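PDB 5K8J: VapB family protein from Caulobacter crescentus, which probably acts as the antitoxin of the VapBC1 pair, binding and inhibiting the PIN-domain ribonuclease VapC and binding DNA. Local coordinates for residues D34-T38 against I48-K52. Coordinates in Å, arbitrary orientation, origin at the centre of the assembly. Residues are numbered along the deposited sequence.
Sequences DVELT and IYPSK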
loop_
_atom_site.group_PDB
_atom_site.type_symbol
_atom_site.label_atom_id
_atom_site.label_comp_id
_atom_site.label_asym_id
_atom_site.label_seq_id
_atom_site.Cartn_x
_atom_site.Cartn_y
_atom_site.Cartn_z
ATOM N N ASP A 34 12.285 16.383 -20.722
ATOM C CA ASP A 34 12.010 16.827 -22.083
ATOM C C ASP A 34 10.726 16.232 -22.637
ATOM O O ASP A 34 10.430 16.420 -23.822
ATOM C CB ASP A 34 13.181 16.470 -22.996
ATOM C CG ASP A 34 14.459 17.199 -22.620
ATOM O OD1 ASP A 34 14.373 18.387 -22.231
ATOM O OD2 ASP A 34 15.546 16.583 -22.710
ATOM N N VAL A 35 9.964 15.513 -21.816
ATOM C CA VAL A 35 8.719 14.902 -22.265
ATOM C C VAL A 35 7.616 15.949 -22.214
ATOM O O VAL A 35 7.269 16.452 -21.140
ATOM C CB VAL A 35 8.357 13.687 -21.406
ATOM C CG1 VAL A 35 7.141 12.989 -21.979
ATOM C CG2 VAL A 35 9.547 12.737 -21.311
ATOM N N GLU A 36 7.073 16.290 -23.376
ATOM C CA GLU A 36 5.845 17.068 -23.412
ATOM C C GLU A 36 4.709 16.223 -22.852
ATOM O O GLU A 36 4.580 15.044 -23.192
ATOM C CB GLU A 36 5.535 17.510 -24.835
ATOM C CG GLU A 36 4.350 18.457 -24.923
ATOM C CD GLU A 36 4.431 19.352 -26.134
ATOM O OE1 GLU A 36 4.957 18.895 -27.172
ATOM O OE2 GLU A 36 3.984 20.514 -26.039
ATOM N N LEU A 37 3.919 16.821 -21.962
ATOM C CA LEU A 37 2.821 16.137 -21.296
ATOM C C LEU A 37 1.503 16.774 -21.690
ATOM O O LEU A 37 1.417 17.985 -21.938
ATOM C CB LEU A 37 2.949 16.205 -19.770
ATOM C CG LEU A 37 4.266 15.649 -19.223
ATOM C CD1 LEU A 37 4.376 15.923 -17.739
ATOM C CD2 LEU A 37 4.377 14.204 -19.485
ATOM N N THR A 38 0.486 15.929 -21.742
ATOM C CA THR A 38 -0.900 16.341 -21.812
ATOM C C THR A 38 -1.510 16.213 -20.413
ATOM O O THR A 38 -1.319 15.198 -19.735
ATOM C CB THR A 38 -1.654 15.471 -22.821
ATOM O OG1 THR A 38 -1.198 15.789 -24.148
ATOM C CG2 THR A 38 -3.130 15.728 -22.737
ATOM N N ILE A 48 -2.524 12.776 -16.522
ATOM C CA ILE A 48 -1.311 13.330 -17.128
ATOM C C ILE A 48 -0.578 12.204 -17.852
ATOM O O ILE A 48 -0.420 11.112 -17.298
ATOM C CB ILE A 48 -0.415 13.966 -16.042
ATOM C CG1 ILE A 48 -1.184 15.062 -15.304
ATOM C CG2 ILE A 48 0.856 14.539 -16.657
ATOM C CD1 ILE A 48 -0.404 15.704 -14.151
ATOM N N TYR A 49 -0.197 12.431 -19.112
ATOM C CA TYR A 49 0.464 11.386 -19.888
ATOM C C TYR A 49 1.269 12.051 -20.998
ATOM O O TYR A 49 1.082 13.239 -21.288
ATOM C CB TYR A 49 -0.548 10.373 -20.463
ATOM C CG TYR A 49 -1.611 10.956 -21.330
ATOM C CD1 TYR A 49 -1.401 11.101 -22.704
ATOM C CD2 TYR A 49 -2.812 11.386 -20.804
ATOM C CE1 TYR A 49 -2.361 11.671 -23.524
ATOM C CE2 TYR A 49 -3.790 11.959 -21.625
ATOM C CZ TYR A 49 -3.555 12.079 -22.982
ATOM O OH TYR A 49 -4.499 12.638 -23.810
ATOM N N PRO A 50 2.165 11.310 -21.646
ATOM C CA PRO A 50 3.021 11.922 -22.676
ATOM C C PRO A 50 2.205 12.326 -23.893
ATOM O O PRO A 50 1.402 11.542 -24.402
ATOM C CB PRO A 50 4.014 10.806 -23.014
ATOM C CG PRO A 50 4.047 9.962 -21.805
ATOM C CD PRO A 50 2.630 9.958 -21.296
ATOM N N SER A 51 2.417 13.559 -24.359
ATOM C CA SER A 51 1.768 14.032 -25.577
ATOM C C SER A 51 2.363 13.312 -26.788
ATOM O O SER A 51 3.549 13.478 -27.094
ATOM C CB SER A 51 1.953 15.541 -25.728
ATOM O OG SER A 51 1.432 16.244 -24.623
ATOM N N LYS A 52 1.544 12.521 -27.484
ATOM C CA LYS A 52 2.023 11.733 -28.614
ATOM C C LYS A 52 1.087 11.843 -29.807
ATOM O O LYS A 52 1.117 10.994 -30.703
ATOM C CB LYS A 52 2.197 10.272 -28.208
ATOM C CG LYS A 52 3.298 10.050 -27.167
ATOM C CD LYS A 52 4.667 9.903 -27.779
ATOM C CE LYS A 52 4.791 8.576 -28.540
ATOM N NZ LYS A 52 4.782 7.372 -27.658
HETATM O O HOH W 1 5.682 13.601 -25.342
#
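Thr38 lies over one face of the Tyr49 ring, its CB 4.1 Å from the ring centroid in a CH-pi contact, with both side chains on the same face of the sheet. Beneath this overlap, the two residues form an antiparallel hydrogen-bonded pair: Thr38 N donates to Tyr49 O at 2.8 Å and Tyr49 N to Thr38 O at 3.1 Å. Pro50 faces Leu37 in a non-hydrogen-bonded pair, where its missing N-H costs the ladder nothing. Beyond it a single bond follows, Ser51 N to Glu36 O at 2.9 Å, and a water links Glu36 O to Ser51 O, 2.8 Å from each. Leu37 CD1 packs on Ile48 CG2 at 3.9 Å, and both side chains also touch Phe31. This is the open end of the 37-42/45-50 hairpin, whose sheet continues into a second VapB subunit, while Tyr49 also packs on Pro67 of VapC. Three direct backbone bonds thus fix the register whatever the side chains; the Thr38 OG1-Ser51 OG hydrogen bond (2.7 Å) and the CH-pi contact add side-chain specificity.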